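Local coordinates for citrinin polyketide synthase (PDB 5MPT), which builds the keto-aldehyde precursor of the mycotoxin citrinin by condensing malonyl-CoA units, the part described being its C-methyltransferase (CMeT) domain with bound S-adenosyl-L-homocysteine, at residues V357-V362 with I378-S383; S15-A20 with E195-R200; E26-F31 with I187-F192; V233-T238 with Y257-F262. One frame throughout, in Å; residues are numbered along the deposited sequence.

Contact 1 of 4, residues V357-V362 with I378-S383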
loop_
_atom_site.group_PDB
_atom_site.type_symbol
_atom_site.label_atom_id
_atom_site.label_comp_id
_atom_site.label_asym_id
_atom_site.label_seq_id
_atom_site.Cartn_x
_atom_site.Cartn_y
_atom_site.Cartn_z
ATOM N N VAL A 357 6.957 -18.609 -10.609
ATOM C CA VAL A 357 5.701 -18.848 -11.314
ATOM C C VAL A 357 5.797 -18.530 -12.807
ATOM O O VAL A 357 4.788 -18.614 -13.510
ATOM C CB VAL A 357 4.536 -18.085 -10.667
ATOM C CG1 VAL A 357 4.466 -18.437 -9.177
ATOM C CG2 VAL A 357 4.638 -16.577 -10.866
ATOM N N GLY A 358 6.973 -18.162 -13.307
ATOM C CA GLY A 358 7.168 -18.046 -14.748
ATOM C C GLY A 358 7.482 -16.663 -15.265
ATOM O O GLY A 358 7.615 -16.512 -16.485
ATOM N N TYR A 359 7.602 -15.621 -14.448
ATOM C CA TYR A 359 8.010 -14.329 -14.983
ATOM C C TYR A 359 9.486 -14.381 -15.358
ATOM O O TYR A 359 10.290 -15.006 -14.665
ATOM C CB TYR A 359 7.747 -13.231 -13.957
ATOM C CG TYR A 359 6.279 -12.933 -13.661
ATOM C CD1 TYR A 359 5.566 -13.672 -12.719
ATOM C CD2 TYR A 359 5.603 -11.947 -14.368
ATOM C CE1 TYR A 359 4.220 -13.386 -12.449
ATOM C CE2 TYR A 359 4.284 -11.655 -14.109
ATOM C CZ TYR A 359 3.592 -12.388 -13.164
ATOM O OH TYR A 359 2.277 -12.094 -12.914
ATOM N N GLY A 360 9.843 -13.741 -16.472
ATOM C CA GLY A 360 11.168 -13.926 -17.040
ATOM C C GLY A 360 12.177 -12.859 -16.678
ATOM O O GLY A 360 13.386 -13.053 -16.835
ATOM N N HIS A 361 11.695 -11.726 -16.187
ATOM C CA HIS A 361 12.571 -10.611 -15.847
ATOM C C HIS A 361 11.913 -9.817 -14.741
ATOM O O HIS A 361 10.744 -9.450 -14.871
ATOM C CB HIS A 361 12.821 -9.691 -17.033
ATOM C CG HIS A 361 13.701 -8.515 -16.716
ATOM N ND1 HIS A 361 15.075 -8.604 -16.680
ATOM C CD2 HIS A 361 13.402 -7.223 -16.430
ATOM C CE1 HIS A 361 15.586 -7.417 -16.405
ATOM N NE2 HIS A 361 14.592 -6.560 -16.254
ATOM N N VAL A 362 12.659 -9.547 -13.672
ATOM C CA VAL A 362 12.164 -8.764 -12.546
ATOM C C VAL A 362 13.147 -7.644 -12.254
ATOM O O VAL A 362 14.359 -7.877 -12.177
ATOM C CB VAL A 362 11.965 -9.615 -11.282
ATOM C CG1 VAL A 362 11.438 -8.746 -10.141
ATOM C CG2 VAL A 362 11.048 -10.829 -11.592
ATOM N N ILE A 378 7.819 -2.541 -8.859
ATOM C CA ILE A 378 8.423 -3.836 -9.144
ATOM C C ILE A 378 7.816 -4.272 -10.459
ATOM O O ILE A 378 6.592 -4.444 -10.571
ATOM C CB ILE A 378 8.162 -4.880 -8.041
ATOM C CG1 ILE A 378 8.619 -4.371 -6.677
ATOM C CG2 ILE A 378 8.875 -6.192 -8.352
ATOM C CD1 ILE A 378 8.129 -5.254 -5.514
ATOM N N ILE A 379 8.647 -4.358 -11.478
ATOM C CA ILE A 379 8.195 -4.779 -12.799
ATOM C C ILE A 379 8.577 -6.231 -13.009
ATOM O O ILE A 379 9.660 -6.674 -12.588
ATOM C CB ILE A 379 8.773 -3.855 -13.903
ATOM C CG1 ILE A 379 8.079 -4.151 -15.228
ATOM C CG2 ILE A 379 10.307 -4.019 -14.055
ATOM C CD1 ILE A 379 8.402 -3.101 -16.309
ATOM N N ALA A 380 7.683 -6.979 -13.668
ATOM C CA ALA A 380 7.862 -8.409 -13.900
ATOM C C ALA A 380 7.351 -8.741 -15.301
ATOM O O ALA A 380 6.162 -8.583 -15.594
ATOM C CB ALA A 380 7.150 -9.218 -12.828
ATOM N N LEU A 381 8.264 -9.136 -16.164
ATOM C CA LEU A 381 7.929 -9.451 -17.542
ATOM C C LEU A 381 7.428 -10.883 -17.649
ATOM O O LEU A 381 7.978 -11.807 -17.030
ATOM C CB LEU A 381 9.145 -9.251 -18.441
ATOM C CG LEU A 381 9.456 -7.819 -18.884
ATOM C CD1 LEU A 381 9.663 -6.889 -17.747
ATOM C CD2 LEU A 381 10.682 -7.832 -19.804
ATOM N N ALA A 382 6.370 -11.060 -18.437
ATOM C CA ALA A 382 5.795 -12.398 -18.597
ATOM C C ALA A 382 6.776 -13.395 -19.199
ATOM O O ALA A 382 6.709 -14.584 -18.863
ATOM C CB ALA A 382 4.547 -12.355 -19.464
ATOM N N SER A 383 7.638 -12.952 -20.129
ATOM C CA SER A 383 8.627 -13.781 -20.804
ATOM C C SER A 383 10.042 -13.252 -20.571
ATOM O O SER A 383 10.248 -12.078 -20.243
ATOM C CB SER A 383 8.370 -13.814 -22.315
ATOM O OG SER A 383 7.010 -14.064 -22.613
#

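Contact 2 of 4, residues S15-A20 with E195-R200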
loop_
_atom_site.group_PDB
_atom_site.type_symbol
_atom_site.label_atom_id
_atom_site.label_comp_id
_atom_site.label_asym_id
_atom_site.label_seq_id
_atom_site.Cartn_x
_atom_site.Cartn_y
_atom_site.Cartn_z
ATOM N N SER A 15 12.476 -4.007 -25.593
ATOM C CA SER A 15 13.388 -2.876 -25.376
ATOM C C SER A 15 12.643 -1.645 -24.889
ATOM O O SER A 15 13.201 -0.845 -24.138
ATOM C CB SER A 15 14.161 -2.535 -26.648
ATOM O OG SER A 15 13.327 -1.954 -27.648
ATOM N N ALA A 16 11.402 -1.457 -25.331
ATOM C CA ALA A 16 10.601 -0.334 -24.875
ATOM C C ALA A 16 10.348 -0.431 -23.383
ATOM O O ALA A 16 10.422 0.573 -22.661
ATOM C CB ALA A 16 9.274 -0.293 -25.618
ATOM N N ILE A 17 10.046 -1.630 -22.912
ATOM C CA ILE A 17 9.808 -1.813 -21.487
ATOM C C ILE A 17 11.085 -1.564 -20.704
ATOM O O ILE A 17 11.101 -0.819 -19.715
ATOM C CB ILE A 17 9.277 -3.224 -21.213
ATOM C CG1 ILE A 17 7.998 -3.509 -22.007
ATOM C CG2 ILE A 17 9.004 -3.337 -19.695
ATOM C CD1 ILE A 17 7.624 -5.001 -22.031
ATOM N N LEU A 18 12.157 -2.250 -21.087
ATOM C CA LEU A 18 13.387 -2.203 -20.310
ATOM C C LEU A 18 14.032 -0.824 -20.348
ATOM O O LEU A 18 14.594 -0.369 -19.341
ATOM C CB LEU A 18 14.360 -3.261 -20.815
ATOM C CG LEU A 18 13.883 -4.697 -20.680
ATOM C CD1 LEU A 18 14.880 -5.518 -21.458
ATOM C CD2 LEU A 18 13.832 -5.152 -19.283
ATOM N N ASP A 19 13.991 -0.146 -21.502
ATOM C CA ASP A 19 14.568 1.182 -21.567
ATOM C C ASP A 19 13.741 2.188 -20.780
ATOM O O ASP A 19 14.298 3.028 -20.067
ATOM C CB ASP A 19 14.723 1.614 -23.030
ATOM C CG ASP A 19 15.711 0.738 -23.800
ATOM O OD1 ASP A 19 16.490 -0.003 -23.160
ATOM O OD2 ASP A 19 15.745 0.830 -25.053
ATOM N N ALA A 20 12.417 2.128 -20.895
ATOM C CA ALA A 20 11.585 3.007 -20.083
ATOM C C ALA A 20 11.774 2.739 -18.596
ATOM O O ALA A 20 11.839 3.680 -17.792
ATOM C CB ALA A 20 10.113 2.884 -20.459
ATOM N N GLU A 195 4.711 6.823 -19.861
ATOM C CA GLU A 195 4.847 7.790 -20.938
ATOM C C GLU A 195 6.070 7.472 -21.782
ATOM O O GLU A 195 6.002 7.467 -23.021
ATOM C CB GLU A 195 4.931 9.209 -20.367
ATOM C CG GLU A 195 5.033 10.230 -21.456
ATOM C CD GLU A 195 4.761 11.638 -20.990
ATOM O OE1 GLU A 195 4.905 11.899 -19.789
ATOM O OE2 GLU A 195 4.390 12.490 -21.824
ATOM N N GLN A 196 7.196 7.174 -21.131
ATOM C CA GLN A 196 8.410 6.862 -21.883
ATOM C C GLN A 196 8.256 5.546 -22.629
ATOM O O GLN A 196 8.820 5.353 -23.721
ATOM C CB GLN A 196 9.599 6.809 -20.922
ATOM C CG GLN A 196 9.978 8.170 -20.357
ATOM C CD GLN A 196 10.422 9.114 -21.462
ATOM O OE1 GLN A 196 11.189 8.736 -22.346
ATOM N NE2 GLN A 196 9.851 10.298 -21.478
ATOM N N LEU A 197 7.481 4.632 -22.044
ATOM C CA LEU A 197 7.172 3.360 -22.702
ATOM C C LEU A 197 6.401 3.584 -23.991
ATOM O O LEU A 197 6.771 3.073 -25.054
ATOM C CB LEU A 197 6.363 2.472 -21.758
ATOM C CG LEU A 197 5.873 1.150 -22.342
ATOM C CD1 LEU A 197 7.055 0.263 -22.664
ATOM C CD2 LEU A 197 4.913 0.423 -21.416
ATOM N N VAL A 198 5.321 4.356 -23.915
ATOM C CA VAL A 198 4.446 4.542 -25.067
ATOM C C VAL A 198 5.159 5.240 -26.237
ATOM O O VAL A 198 4.898 4.910 -27.412
ATOM C CB VAL A 198 3.177 5.272 -24.568
ATOM C CG1 VAL A 198 2.276 5.719 -25.695
ATOM C CG2 VAL A 198 2.398 4.366 -23.653
ATOM N N LYS A 199 6.115 6.143 -25.953
ATOM C CA LYS A 199 6.915 6.813 -26.991
ATOM C C LYS A 199 7.715 5.841 -27.840
ATOM O O LYS A 199 8.155 6.219 -28.936
ATOM C CB LYS A 199 7.922 7.813 -26.360
ATOM C CG LYS A 199 7.374 9.114 -25.835
ATOM C CD LYS A 199 8.465 9.832 -25.009
ATOM C CE LYS A 199 8.331 11.362 -25.000
ATOM N NZ LYS A 199 6.940 11.829 -24.751
ATOM N N ARG A 200 7.927 4.620 -27.359
ATOM C CA ARG A 200 8.773 3.622 -27.986
ATOM C C ARG A 200 7.961 2.515 -28.634
ATOM O O ARG A 200 8.536 1.519 -29.093
ATOM C CB ARG A 200 9.727 3.021 -26.960
ATOM C CG ARG A 200 10.845 3.979 -26.557
ATOM C CD ARG A 200 11.230 3.827 -25.077
ATOM N NE ARG A 200 12.453 4.555 -24.739
ATOM C CZ ARG A 200 12.497 5.767 -24.189
ATOM N NH1 ARG A 200 11.381 6.431 -23.896
ATOM N NH2 ARG A 200 13.677 6.322 -23.946
HETATM O O HOH W 1 14.090 2.630 -26.436
#

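Contact 3 of 4, residues E26-F31 with I187-F192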
loop_
_atom_site.group_PDB
_atom_site.type_symbol
_atom_site.label_atom_id
_atom_site.label_comp_id
_atom_site.label_asym_id
_atom_site.label_seq_id
_atom_site.Cartn_x
_atom_site.Cartn_y
_atom_site.Cartn_z
ATOM N N GLU A 26 16.244 5.131 -12.556
ATOM C CA GLU A 26 17.332 6.035 -12.188
ATOM C C GLU A 26 16.842 7.362 -11.626
ATOM O O GLU A 26 17.626 8.054 -10.994
ATOM C CB GLU A 26 18.240 6.262 -13.391
ATOM C CG GLU A 26 18.946 4.968 -13.774
ATOM C CD GLU A 26 19.820 5.052 -15.014
ATOM O OE1 GLU A 26 19.856 6.112 -15.679
ATOM O OE2 GLU A 26 20.474 4.026 -15.313
ATOM N N ALA A 27 15.576 7.717 -11.825
ATOM C CA ALA A 27 15.013 8.964 -11.330
ATOM C C ALA A 27 14.285 8.795 -9.996
ATOM O O ALA A 27 13.616 9.734 -9.563
ATOM C CB ALA A 27 14.037 9.534 -12.356
ATOM N N THR A 28 14.375 7.623 -9.356
ATOM C CA THR A 28 13.615 7.367 -8.127
ATOM C C THR A 28 13.821 8.462 -7.074
ATOM O O THR A 28 12.849 9.013 -6.552
ATOM C CB THR A 28 13.966 5.982 -7.544
ATOM O OG1 THR A 28 13.706 4.968 -8.520
ATOM C CG2 THR A 28 13.119 5.664 -6.321
ATOM N N ASP A 29 15.077 8.785 -6.753
ATOM C CA ASP A 29 15.373 9.819 -5.759
ATOM C C ASP A 29 14.845 11.180 -6.185
ATOM O O ASP A 29 14.381 11.967 -5.352
ATOM C CB ASP A 29 16.865 9.909 -5.523
ATOM C CG ASP A 29 17.409 8.763 -4.727
ATOM O OD1 ASP A 29 16.673 8.226 -3.881
ATOM O OD2 ASP A 29 18.592 8.415 -4.908
ATOM N N ASP A 30 14.873 11.454 -7.488
ATOM C CA ASP A 30 14.275 12.676 -8.008
ATOM C C ASP A 30 12.784 12.727 -7.743
ATOM O O ASP A 30 12.252 13.795 -7.427
ATOM C CB ASP A 30 14.498 12.804 -9.519
ATOM C CG ASP A 30 15.982 12.928 -9.918
ATOM O OD1 ASP A 30 16.625 13.929 -9.561
ATOM O OD2 ASP A 30 16.491 12.046 -10.647
ATOM N N PHE A 31 12.071 11.602 -7.937
ATOM C CA PHE A 31 10.634 11.613 -7.666
ATOM C C PHE A 31 10.353 11.811 -6.181
ATOM O O PHE A 31 9.418 12.529 -5.824
ATOM C CB PHE A 31 9.953 10.322 -8.183
ATOM C CG PHE A 31 9.699 10.345 -9.655
ATOM C CD1 PHE A 31 8.571 10.966 -10.155
ATOM C CD2 PHE A 31 10.644 9.891 -10.530
ATOM C CE1 PHE A 31 8.366 11.072 -11.459
ATOM C CE2 PHE A 31 10.428 9.979 -11.880
ATOM C CZ PHE A 31 9.282 10.574 -12.338
ATOM N N ILE A 187 3.326 6.604 -7.826
ATOM C CA ILE A 187 2.328 6.714 -8.884
ATOM C C ILE A 187 2.811 7.681 -9.948
ATOM O O ILE A 187 2.716 7.415 -11.146
ATOM C CB ILE A 187 0.966 7.140 -8.295
ATOM C CG1 ILE A 187 0.447 6.081 -7.306
ATOM C CG2 ILE A 187 -0.042 7.355 -9.419
ATOM C CD1 ILE A 187 -0.862 6.477 -6.554
ATOM N N GLN A 188 3.356 8.823 -9.519
ATOM C CA GLN A 188 3.910 9.767 -10.475
ATOM C C GLN A 188 5.055 9.135 -11.242
ATOM O O GLN A 188 5.193 9.352 -12.440
ATOM C CB GLN A 188 4.355 11.028 -9.724
ATOM C CG GLN A 188 4.716 12.182 -10.605
ATOM C CD GLN A 188 3.507 12.891 -11.187
ATOM O OE1 GLN A 188 2.615 13.326 -10.451
ATOM N NE2 GLN A 188 3.469 13.009 -12.526
ATOM N N GLN A 189 5.889 8.353 -10.571
ATOM C CA GLN A 189 6.988 7.681 -11.255
ATOM C C GLN A 189 6.468 6.658 -12.264
ATOM O O GLN A 189 7.022 6.505 -13.357
ATOM C CB GLN A 189 7.900 7.038 -10.209
ATOM C CG GLN A 189 9.112 6.386 -10.817
ATOM C CD GLN A 189 9.968 5.712 -9.777
ATOM O OE1 GLN A 189 9.464 5.270 -8.761
ATOM N NE2 GLN A 189 11.274 5.619 -10.028
ATOM N N ALA A 190 5.375 5.981 -11.931
ATOM C CA ALA A 190 4.785 5.055 -12.875
ATOM C C ALA A 190 4.239 5.783 -14.088
ATOM O O ALA A 190 4.330 5.257 -15.204
ATOM C CB ALA A 190 3.694 4.217 -12.177
ATOM N N GLU A 191 3.649 6.969 -13.902
ATOM C CA GLU A 191 3.260 7.786 -15.057
ATOM C C GLU A 191 4.440 8.027 -15.992
ATOM O O GLU A 191 4.315 7.892 -17.205
ATOM C CB GLU A 191 2.678 9.123 -14.626
ATOM C CG GLU A 191 1.410 9.035 -13.793
ATOM C CD GLU A 191 0.978 10.415 -13.338
ATOM O OE1 GLU A 191 0.927 10.634 -12.103
ATOM O OE2 GLU A 191 0.726 11.279 -14.216
ATOM N N PHE A 192 5.584 8.437 -15.442
ATOM C CA PHE A 192 6.769 8.710 -16.248
ATOM C C PHE A 192 7.225 7.465 -17.002
ATOM O O PHE A 192 7.509 7.506 -18.217
ATOM C CB PHE A 192 7.866 9.271 -15.319
ATOM C CG PHE A 192 9.156 9.542 -15.998
ATOM C CD1 PHE A 192 9.206 10.302 -17.163
ATOM C CD2 PHE A 192 10.338 9.037 -15.470
ATOM C CE1 PHE A 192 10.438 10.600 -17.751
ATOM C CE2 PHE A 192 11.563 9.294 -16.080
ATOM C CZ PHE A 192 11.613 10.078 -17.213
#

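Contact 4 of 4, residues V233-T238 with Y257-F262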
loop_
_atom_site.group_PDB
_atom_site.type_symbol
_atom_site.label_atom_id
_atom_site.label_comp_id
_atom_site.label_asym_id
_atom_site.label_seq_id
_atom_site.Cartn_x
_atom_site.Cartn_y
_atom_site.Cartn_z
ATOM N N VAL A 233 -2.779 7.535 -27.672
ATOM C CA VAL A 233 -2.608 6.300 -28.437
ATOM C C VAL A 233 -3.742 5.344 -28.080
ATOM O O VAL A 233 -4.259 5.383 -26.956
ATOM C CB VAL A 233 -1.240 5.645 -28.194
ATOM C CG1 VAL A 233 -0.113 6.538 -28.746
ATOM C CG2 VAL A 233 -1.064 5.314 -26.714
ATOM N N PRO A 234 -4.164 4.482 -28.993
ATOM C CA PRO A 234 -5.311 3.615 -28.701
ATOM C C PRO A 234 -5.055 2.759 -27.471
ATOM O O PRO A 234 -3.978 2.183 -27.299
ATOM C CB PRO A 234 -5.445 2.769 -29.969
ATOM C CG PRO A 234 -4.729 3.534 -31.026
ATOM C CD PRO A 234 -3.613 4.239 -30.336
ATOM N N VAL A 235 -6.065 2.684 -26.615
ATOM C CA VAL A 235 -5.946 2.010 -25.327
ATOM C C VAL A 235 -7.310 1.489 -24.914
ATOM O O VAL A 235 -8.346 2.081 -25.223
ATOM C CB VAL A 235 -5.375 2.957 -24.243
ATOM C CG1 VAL A 235 -6.234 4.198 -24.125
ATOM C CG2 VAL A 235 -5.296 2.253 -22.882
ATOM N N GLU A 236 -7.297 0.361 -24.211
ATOM C CA GLU A 236 -8.432 -0.131 -23.446
ATOM C C GLU A 236 -7.934 -0.342 -22.026
ATOM O O GLU A 236 -7.033 -1.160 -21.799
ATOM C CB GLU A 236 -8.988 -1.427 -24.059
ATOM C CG GLU A 236 -9.583 -1.245 -25.462
ATOM C CD GLU A 236 -9.784 -2.567 -26.218
ATOM O OE1 GLU A 236 -9.610 -3.643 -25.605
ATOM O OE2 GLU A 236 -10.113 -2.523 -27.427
ATOM N N TYR A 237 -8.475 0.443 -21.083
ATOM C CA TYR A 237 -8.104 0.392 -19.666
ATOM C C TYR A 237 -9.220 -0.259 -18.871
ATOM O O TYR A 237 -10.321 0.290 -18.780
ATOM C CB TYR A 237 -7.844 1.790 -19.147
ATOM C CG TYR A 237 -7.142 1.854 -17.816
ATOM C CD1 TYR A 237 -7.814 1.592 -16.630
ATOM C CD2 TYR A 237 -5.808 2.219 -17.749
ATOM C CE1 TYR A 237 -7.161 1.690 -15.409
ATOM C CE2 TYR A 237 -5.154 2.323 -16.549
ATOM C CZ TYR A 237 -5.835 2.053 -15.376
ATOM O OH TYR A 237 -5.163 2.163 -14.180
ATOM N N THR A 238 -8.942 -1.433 -18.311
ATOM C CA THR A 238 -9.912 -2.173 -17.532
ATOM C C THR A 238 -9.568 -1.940 -16.068
ATOM O O THR A 238 -8.530 -2.399 -15.570
ATOM C CB THR A 238 -9.905 -3.657 -17.909
ATOM O OG1 THR A 238 -10.140 -3.798 -19.318
ATOM C CG2 THR A 238 -10.987 -4.419 -17.157
ATOM N N TYR A 257 -14.011 9.164 -19.608
ATOM C CA TYR A 257 -13.023 8.590 -20.503
ATOM C C TYR A 257 -13.647 7.445 -21.295
ATOM O O TYR A 257 -14.175 6.501 -20.689
ATOM C CB TYR A 257 -11.815 8.115 -19.712
ATOM C CG TYR A 257 -11.217 9.191 -18.828
ATOM C CD1 TYR A 257 -10.254 10.067 -19.316
ATOM C CD2 TYR A 257 -11.616 9.334 -17.512
ATOM C CE1 TYR A 257 -9.709 11.044 -18.525
ATOM C CE2 TYR A 257 -11.063 10.322 -16.703
ATOM C CZ TYR A 257 -10.114 11.171 -17.217
ATOM O OH TYR A 257 -9.553 12.162 -16.428
ATOM N N PRO A 258 -13.631 7.488 -22.632
ATOM C CA PRO A 258 -14.350 6.474 -23.413
ATOM C C PRO A 258 -13.581 5.181 -23.603
ATOM O O PRO A 258 -14.157 4.208 -24.112
ATOM C CB PRO A 258 -14.558 7.177 -24.754
ATOM C CG PRO A 258 -13.301 7.977 -24.914
ATOM C CD PRO A 258 -12.923 8.438 -23.513
ATOM N N PHE A 259 -12.303 5.149 -23.228
ATOM C CA PHE A 259 -11.472 3.965 -23.353
ATOM C C PHE A 259 -11.558 3.060 -22.123
ATOM O O PHE A 259 -10.707 2.180 -21.954
ATOM C CB PHE A 259 -10.013 4.367 -23.617
ATOM C CG PHE A 259 -9.418 5.313 -22.571
ATOM C CD1 PHE A 259 -9.063 4.847 -21.311
ATOM C CD2 PHE A 259 -9.204 6.647 -22.864
ATOM C CE1 PHE A 259 -8.520 5.693 -20.362
ATOM C CE2 PHE A 259 -8.654 7.505 -21.919
ATOM C CZ PHE A 259 -8.315 7.026 -20.662
ATOM N N MET A 260 -12.570 3.231 -21.281
ATOM C CA MET A 260 -12.626 2.540 -20.000
ATOM C C MET A 260 -13.565 1.346 -20.051
ATOM O O MET A 260 -14.643 1.405 -20.649
ATOM C CB MET A 260 -13.081 3.487 -18.888
ATOM C CG MET A 260 -12.084 4.573 -18.573
ATOM S SD MET A 260 -10.490 3.972 -17.968
ATOM C CE MET A 260 -11.007 3.182 -16.446
ATOM N N LYS A 261 -13.130 0.268 -19.417
ATOM C CA LYS A 261 -13.978 -0.842 -19.030
ATOM C C LYS A 261 -13.871 -0.952 -17.511
ATOM O O LYS A 261 -12.843 -0.594 -16.928
ATOM C CB LYS A 261 -13.547 -2.154 -19.713
ATOM C CG LYS A 261 -13.280 -2.071 -21.241
ATOM C CD LYS A 261 -14.523 -1.759 -22.076
ATOM C CE LYS A 261 -15.525 -2.906 -22.096
ATOM N NZ LYS A 261 -16.734 -2.578 -22.915
ATOM N N PHE A 262 -14.940 -1.420 -16.861
ATOM C CA PHE A 262 -14.981 -1.584 -15.411
ATOM C C PHE A 262 -15.516 -2.973 -15.069
ATOM O O PHE A 262 -16.527 -3.402 -15.631
ATOM C CB PHE A 262 -15.892 -0.537 -14.736
ATOM C CG PHE A 262 -15.535 0.874 -15.047
ATOM C CD1 PHE A 262 -15.934 1.457 -16.243
ATOM C CD2 PHE A 262 -14.807 1.628 -14.147
ATOM C CE1 PHE A 262 -15.603 2.768 -16.532
ATOM C CE2 PHE A 262 -14.480 2.924 -14.437
ATOM C CZ PHE A 262 -14.879 3.495 -15.630
#

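Contact 1 of 4, residues V357-V362 with I378-S383
Y359 sets CG anti to its own carbonyl carbon (chi1 -68°), which puts CG beside the A380 methyl, while V362 holds CG1 anti to its backbone N (chi1 -180°), beside I378. The Y359 ring meets the A380 methyl obliquely, CD2 lying 3.5 Å from A380 CB, and L381 O sits at the ring edge, near its plane. The far end of the same side chain is fixed by a hydrogen bond from OH to T298 O. V362 and I378 run side by side and point the same way, with CG1 of V362 4.0 Å from CG2 of I378. H361 and L381 are likewise alongside each other; L381 CD1 approaches H361 CD2 at the imidazole edge, at 4.0 Å.

Two backbone bonds join the segments. G360 N donates to L381 O at 2.7 Å, and L381 N returns a fairly straight bond to H361 O at 2.8 Å (165° at the hydrogen). CA-H...O contacts add to these bonds, A380 CA lying 3.2 Å from H361 O. H361 N, by contrast, is buried here with no polar partner in the model. G358, with positive phi, closes helix 347-356 in a Schellman motif just before the chain turns into the sheet, and helix 294-304 borders Y359 through I301. I378, at the opposite end, has its side chain about 4 Å from that of the active-site residue E315. The arrangement is the antiparallel hairpin of strands 361-364 and 375-381 that completes the seven-stranded 3-2-1-4-5-7-6 sheet of class I methyltransferases.

Contact 2 of 4, residues S15-A20 with E195-R200
A16 and A20, one turn apart on helix 14-26, present their methyl groups to L197 of helix 181-198 and to R200, which follows it in the chain, and the first layer of the contact is apolar. A16 CB rests 3.6 Å from R200 CB, and A20 CB comes within 3.5 Å of the backbone N of L197. These short side chains allow close approach of the two backbones, the CA atoms of A20 and L197 being 5.1 Å apart. L197 was modelled in two conformers; in the one described, CG is anti to the backbone N (chi1 176°) and CD1 lies against the A16-I17 peptide, 3.4 Å from A16 O, and beside I17 CG1. I17 also packs against I379 and L381 of the sheet, and F310 borders both I17 and L197.

The polar layer lies around the R200 guanidinium. NH1 donates to Q196 O and to Q196 OE1, each at 2.8 Å, both acceptors lying close to the guanidinium plane, so that a single nitrogen is held by the backbone and side chain of one residue. NE lies near D19 CB. A water bridges the gap, accepting from R200 NE at 3.0 Å and donating to D19 OD2 at 2.8 Å, while D19 OD1 forms a salt bridge with R22.

No direct hydrogen bond or salt bridge links the two segments. Cohesion therefore comes from methyl and methylene packing, and the opposite charges of D19 and R200, 5.0 Å apart between OD2 and NE and linked through one water, probably add an attraction that is indirect.

Contact 3 of 4, residues E26-F31 with I187-F192
F31 lays one ring face over Q189 where the N-terminal helix 28-34, with A27 at its N-cap position, leans on helix 181-198 beside the Rossmann-like methyltransferase sheet. Q189 CA stands over the face, 3.8 Å from the centroid of the F31 ring, a CH-pi contact displaced toward the rim. Further along the same ring, Q189 CB and CG lie near CG and CD2. The two side chains pass at a slant, with the ring and amide planes 32° apart, and Q188 CG meets F31 at CE1. F192 approaches from one turn later: its side chain crosses that of F31 at about a right angle, and the ring planes are inclined at 40°. Their nearest atoms are F31 CZ and F192 CB, 3.5 Å apart; A27 CB just reaches F192 CE2.

Q189 itself stretches out with CG anti to the backbone N and an extended chain, which carries its amide past F31 to the start of helix 28-34. NE2 bonds to A24 O as well as to T28, so the amide joins the last turn of helix 14-26 to the next helix; T28 OG1 has K25 O as a further partner. Q189 OE1 is buried here and has no partner in the model. NE2 donates to T28 OG1 at 2.9 Å, with the hydroxyl oxygen only 9° out of the amide plane.

Contact 4 of 4, residues V233-T238 with Y257-F262
Y237 is bonded through both its backbone N and its O to F259 and K261, where strands 235-238 and 260-262 run parallel, 23° apart in direction and 4.7 Å apart at their closest. Y237 N donates to F259 O at 3.0 Å in a nearly straight bond (172° at the hydrogen), and K261 N donates to Y237 O at 2.9 Å. M260 CA-H also points at Y237 O.

F259, within the type I turn Y257-M260, has CG between its backbone N and carbonyl carbon (chi1 56°), which brings CG to V235 CG1. CG1 of V235 lies over one ring face, 4.1 Å from the centroid, in a CH-pi contact, while CB of Y237 meets the ring edge from near its plane. Y237 and M260 are side by side on the same face of the sheet. In the M260 conformer described, one of two deposited, SD is 4.7 Å from the centroid of the Y237 ring in an oblique Met-aromatic contact, and CE comes to 3.6 Å from Y237 CD1. On the other face, T238 OG1 rests 3.8 Å from K261 CB, the lysine chain bending away beyond.

Y237 OH bonds to E212 of strand 208-213, and the neighbouring E236 forms a salt bridge with R209 of the same strand. Parallel backbone bonds thus set the register of this edge strand, while sulfur and aromatic packing adds largely dispersive contacts on the face that carries Y237, whose side chain lies about 9 Å from S-adenosyl-L-homocysteine.

From the N terminus, helix 14-26 and the following helix 28-34 both return to helix 181-198 after a long, mostly helical excursion: contact 2 closes the outer loop and contact 3 is nested inside it. Once that loop is shut, contact 4 closes a short beta-alpha-beta loop at one edge of the seven-stranded sheet, and contact 1 closes the hairpin at the opposite edge near the C terminus, so no loops cross. Contact 2 lies between the edges: I17 and L18 pack on I379, L381 and H361 of contact 1, and V198 touches V233 of contact 4. The N-terminal helices are thereby tied to the methyltransferase sheet.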